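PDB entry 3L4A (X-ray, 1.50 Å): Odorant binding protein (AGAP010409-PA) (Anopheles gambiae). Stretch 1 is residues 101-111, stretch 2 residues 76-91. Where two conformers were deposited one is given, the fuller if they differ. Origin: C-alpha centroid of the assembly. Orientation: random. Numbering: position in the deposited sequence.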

# COMPACT_ATOMS: atom_id res chain seq x y z
N TYR A 101 -2.18 -1.46 6.24
CA TYR A 101 -1.67 -0.11 6.43
C TYR A 101 -0.25 -0.14 6.98
O TYR A 101 0.63 0.58 6.49
CB TYR A 101 -2.60 0.67 7.35
CG TYR A 101 -2.25 2.13 7.48
CD1 TYR A 101 -1.49 2.59 8.55
CD2 TYR A 101 -2.69 3.07 6.55
CE1 TYR A 101 -1.16 3.93 8.67
CE2 TYR A 101 -2.37 4.41 6.67
CZ TYR A 101 -1.60 4.83 7.73
OH TYR A 101 -1.27 6.16 7.87
N SER A 102 -0.02 -0.98 7.99
CA SER A 102 1.31 -1.15 8.56
C SER A 102 2.30 -1.60 7.49
O SER A 102 3.41 -1.08 7.41
CB SER A 102 1.30 -2.14 9.71
OG SER A 102 2.59 -2.23 10.29
N ALA A 103 1.89 -2.56 6.67
CA ALA A 103 2.76 -3.05 5.61
C ALA A 103 3.18 -1.91 4.69
O ALA A 103 4.36 -1.73 4.40
CB ALA A 103 2.05 -4.15 4.82
N PHE A 104 2.20 -1.13 4.24
CA PHE A 104 2.51 -0.06 3.29
C PHE A 104 3.35 1.07 3.89
O PHE A 104 4.02 1.79 3.15
CB PHE A 104 1.24 0.46 2.62
CG PHE A 104 0.80 -0.37 1.44
CD1 PHE A 104 1.48 -0.30 0.24
CD2 PHE A 104 -0.28 -1.24 1.55
CE1 PHE A 104 1.09 -1.06 -0.85
CE2 PHE A 104 -0.68 -2.01 0.46
CZ PHE A 104 0.01 -1.91 -0.74
N GLN A 105 3.36 1.21 5.21
CA GLN A 105 4.24 2.19 5.82
C GLN A 105 5.71 1.95 5.46
O GLN A 105 6.51 2.89 5.41
CB GLN A 105 4.06 2.23 7.34
CG GLN A 105 2.74 2.86 7.78
CD GLN A 105 2.60 2.88 9.28
OE1 GLN A 105 2.13 3.86 9.86
NE2 GLN A 105 3.02 1.81 9.93
N CYS A 106 6.07 0.70 5.20
CA CYS A 106 7.44 0.39 4.79
C CYS A 106 7.82 1.10 3.50
O CYS A 106 8.98 1.45 3.30
CB CYS A 106 7.63 -1.11 4.61
SG CYS A 106 7.84 -1.96 6.18
N LEU A 107 6.83 1.33 2.64
CA LEU A 107 7.10 1.90 1.32
C LEU A 107 6.81 3.40 1.26
O LEU A 107 6.86 4.00 0.18
CB LEU A 107 6.35 1.13 0.22
CG LEU A 107 6.96 -0.22 -0.17
CD1 LEU A 107 6.61 -1.30 0.83
CD2 LEU A 107 6.52 -0.64 -1.57
N ARG A 108 6.51 4.01 2.40
CA ARG A 108 6.15 5.43 2.43
C ARG A 108 7.23 6.31 1.81
O ARG A 108 6.93 7.13 0.93
CB ARG A 108 5.84 5.88 3.86
CG ARG A 108 5.70 7.40 4.01
CD ARG A 108 5.35 7.80 5.44
NE ARG A 108 5.28 9.25 5.60
CZ ARG A 108 5.43 9.88 6.76
NH1 ARG A 108 5.65 9.19 7.87
NH2 ARG A 108 5.36 11.21 6.81
N GLU A 109 8.46 6.16 2.26
CA GLU A 109 9.56 6.99 1.77
C GLU A 109 9.72 6.86 0.25
O GLU A 109 10.00 7.85 -0.43
CB GLU A 109 10.88 6.67 2.49
CG GLU A 109 10.93 7.08 3.95
CD GLU A 109 10.38 6.03 4.89
OE1 GLU A 109 10.56 6.19 6.12
OE2 GLU A 109 9.79 5.04 4.41
N ASP A 110 9.55 5.65 -0.27
CA ASP A 110 9.70 5.42 -1.70
C ASP A 110 8.62 6.14 -2.50
O ASP A 110 8.91 6.77 -3.52
CB ASP A 110 9.65 3.92 -2.00
CG ASP A 110 10.65 3.14 -1.19
OD1 ASP A 110 11.70 2.78 -1.75
OD2 ASP A 110 10.40 2.90 0.01
N TYR A 111 7.38 6.03 -2.05
CA TYR A 111 6.28 6.65 -2.76
C TYR A 111 6.38 8.16 -2.69
O TYR A 111 6.12 8.85 -3.68
CB TYR A 111 4.93 6.14 -2.24
CG TYR A 111 4.49 4.86 -2.92
CD1 TYR A 111 3.91 4.90 -4.18
CD2 TYR A 111 4.69 3.62 -2.33
CE1 TYR A 111 3.52 3.75 -4.83
CE2 TYR A 111 4.30 2.45 -2.96
CZ TYR A 111 3.72 2.52 -4.22
OH TYR A 111 3.32 1.38 -4.88
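Stretch 2, residues 76-91: EFVAKHRACLEAKNLE

Stretch 2 enters already helical at Glu-76, in a helix that begins earlier in the chain, and runs antiparallel to stretch 1 in register: its early residues lie near Asp-110 and its last ones near Ser-102 and Ala-103. The two stretches bury 544 Å² between them, and their backbones are closest where Cys-84 faces Cys-106 and Leu-85 faces Ala-103, each CA–CA pair being 6.0 Å apart. At the start the gap is wider, 9.5 Å between the CA atoms of Phe-77 and Asp-110, and the Phe-77 side chain, with chi1 in t, reaches across it. Asp-110 OD1 meets the edge of its ring 3.5 Å from CE2, while Leu-107 CD2 lies 4.4 Å from CZ.

One helical turn on, His-81 points toward stretch 1. Its NE2 donates a weak hydrogen bond of 3.3 Å to Asp-110 OD1, and Leu-107 covers one face of the imidazole in a CH-pi contact, with CG 4.0 Å from the ring centroid. Cys-106 O approaches the ring edge, 3.1 Å from CE1.

Cys-84 then fastens the two stretches covalently: its SG is bonded to Cys-106 SG at 2.1 Å, with chi3 of -90°. The neighbouring Leu-85 starts sideways, but its end comes nearer, so that CD2 packs 3.8 Å from both Ala-103 CB and Cys-106 SG.

Lys-88, past the helix, still points toward stretch 1, its CE lying 3.4 Å from Cys-106 SG and 3.1 Å from Ser-102 O; its NZ gives a weak hydrogen bond to Ser-102 OG (3.3 Å). Asn-89 turns the backbone with a positive phi of 45° and makes no contact with stretch 1. The chain then enters a 3-10 segment, in which Leu-90 comes back toward stretch 1 and sets CD1 3.7 Å from Ala-103 CB. Ala-103 thus packs against two leucines that precede and follow the turn.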

# COMPACT_ATOMS: atom_id res chain seq x y z
N GLU A 76 18.61 -4.31 -3.66
CA GLU A 76 18.58 -3.63 -2.36
C GLU A 76 17.18 -3.13 -2.02
O GLU A 76 16.85 -3.03 -0.85
CB GLU A 76 19.61 -2.50 -2.29
CG GLU A 76 19.44 -1.39 -3.28
CD GLU A 76 20.25 -1.60 -4.55
OE1 GLU A 76 20.91 -0.63 -4.99
OE2 GLU A 76 20.25 -2.72 -5.12
N PHE A 77 16.38 -2.81 -3.03
CA PHE A 77 14.98 -2.42 -2.80
C PHE A 77 14.20 -3.61 -2.24
O PHE A 77 13.47 -3.50 -1.25
CB PHE A 77 14.36 -1.92 -4.11
CG PHE A 77 12.89 -1.64 -4.04
CD1 PHE A 77 11.95 -2.64 -4.29
CD2 PHE A 77 12.43 -0.36 -3.76
CE1 PHE A 77 10.59 -2.37 -4.25
CE2 PHE A 77 11.07 -0.09 -3.71
CZ PHE A 77 10.16 -1.09 -3.95
N VAL A 78 14.37 -4.77 -2.87
CA VAL A 78 13.71 -5.97 -2.41
C VAL A 78 14.17 -6.32 -0.99
O VAL A 78 13.36 -6.58 -0.11
CB VAL A 78 13.96 -7.14 -3.36
CG1 VAL A 78 13.34 -8.41 -2.81
CG2 VAL A 78 13.42 -6.81 -4.77
N ALA A 79 15.48 -6.34 -0.77
CA ALA A 79 16.03 -6.70 0.53
C ALA A 79 15.56 -5.77 1.63
O ALA A 79 15.17 -6.21 2.71
CB ALA A 79 17.55 -6.68 0.47
N LYS A 80 15.62 -4.47 1.36
CA LYS A 80 15.28 -3.49 2.37
C LYS A 80 13.82 -3.62 2.77
O LYS A 80 13.49 -3.61 3.96
CB LYS A 80 15.63 -2.08 1.89
CG LYS A 80 14.68 -1.46 0.92
CD LYS A 80 15.27 -0.14 0.40
CE LYS A 80 15.64 0.81 1.55
NZ LYS A 80 16.03 2.18 1.05
N HIS A 81 12.94 -3.81 1.80
CA HIS A 81 11.53 -3.91 2.13
C HIS A 81 11.12 -5.25 2.72
O HIS A 81 10.28 -5.30 3.61
CB HIS A 81 10.65 -3.51 0.95
CG HIS A 81 10.76 -2.05 0.64
ND1 HIS A 81 10.43 -1.09 1.57
CD2 HIS A 81 11.24 -1.39 -0.44
CE1 HIS A 81 10.66 0.11 1.06
NE2 HIS A 81 11.14 -0.05 -0.16
N ARG A 82 11.72 -6.34 2.24
CA ARG A 82 11.49 -7.63 2.88
C ARG A 82 11.81 -7.53 4.37
O ARG A 82 11.03 -7.97 5.20
CB ARG A 82 12.35 -8.73 2.25
CG ARG A 82 11.85 -9.27 0.94
CD ARG A 82 12.56 -10.58 0.61
NE ARG A 82 12.39 -10.97 -0.79
CZ ARG A 82 11.33 -11.60 -1.27
NH1 ARG A 82 11.27 -11.92 -2.55
NH2 ARG A 82 10.32 -11.92 -0.46
N ALA A 83 12.94 -6.92 4.71
CA ALA A 83 13.34 -6.78 6.10
C ALA A 83 12.40 -5.86 6.90
O ALA A 83 12.04 -6.17 8.04
CB ALA A 83 14.78 -6.27 6.18
N CYS A 84 12.01 -4.74 6.30
CA CYS A 84 11.08 -3.83 6.94
C CYS A 84 9.77 -4.54 7.26
O CYS A 84 9.26 -4.45 8.37
CB CYS A 84 10.83 -2.62 6.04
SG CYS A 84 9.73 -1.39 6.75
N LEU A 85 9.24 -5.26 6.28
CA LEU A 85 7.97 -5.95 6.46
C LEU A 85 8.08 -7.06 7.50
O LEU A 85 7.18 -7.24 8.32
CB LEU A 85 7.48 -6.52 5.12
CG LEU A 85 7.14 -5.41 4.12
CD1 LEU A 85 7.07 -5.91 2.69
CD2 LEU A 85 5.82 -4.74 4.53
N GLU A 86 9.17 -7.80 7.48
CA GLU A 86 9.37 -8.84 8.48
C GLU A 86 9.39 -8.23 9.88
O GLU A 86 8.82 -8.81 10.82
CB GLU A 86 10.67 -9.62 8.20
CG GLU A 86 10.61 -10.51 6.96
CD GLU A 86 9.64 -11.67 7.11
OE1 GLU A 86 9.34 -12.05 8.26
OE2 GLU A 86 9.18 -12.20 6.08
N ALA A 87 10.01 -7.07 10.01
CA ALA A 87 10.12 -6.41 11.31
C ALA A 87 8.78 -5.94 11.85
O ALA A 87 8.64 -5.69 13.05
CB ALA A 87 11.10 -5.23 11.24
N LYS A 88 7.78 -5.84 10.98
CA LYS A 88 6.45 -5.41 11.38
C LYS A 88 5.55 -6.54 11.87
O LYS A 88 4.42 -6.30 12.31
CB LYS A 88 5.78 -4.64 10.25
CG LYS A 88 6.38 -3.26 10.08
CD LYS A 88 5.81 -2.56 8.88
CE LYS A 88 6.12 -1.06 8.94
NZ LYS A 88 5.30 -0.37 9.96
N ASN A 89 6.05 -7.77 11.80
CA ASN A 89 5.34 -8.94 12.32
C ASN A 89 3.87 -8.92 11.91
O ASN A 89 2.97 -9.03 12.74
CB ASN A 89 5.47 -9.03 13.84
CG ASN A 89 6.89 -9.30 14.27
OD1 ASN A 89 7.22 -10.42 14.67
ND2 ASN A 89 7.75 -8.29 14.19
N LEU A 90 3.67 -8.80 10.60
CA LEU A 90 2.35 -8.61 10.03
C LEU A 90 1.37 -9.73 10.36
O LEU A 90 0.17 -9.49 10.49
CB LEU A 90 2.44 -8.46 8.51
CG LEU A 90 3.23 -7.26 7.97
CD1 LEU A 90 3.25 -7.29 6.45
CD2 LEU A 90 2.63 -5.96 8.48
N GLU A 91 1.87 -10.95 10.49
CA GLU A 91 1.02 -12.11 10.76
C GLU A 91 0.37 -12.03 12.14
O GLU A 91 -0.62 -12.72 12.40
CB GLU A 91 1.81 -13.42 10.65
CG GLU A 91 3.22 -13.24 10.14
CD GLU A 91 4.13 -12.64 11.19
OE1 GLU A 91 4.17 -13.16 12.32
OE2 GLU A 91 4.80 -11.63 10.88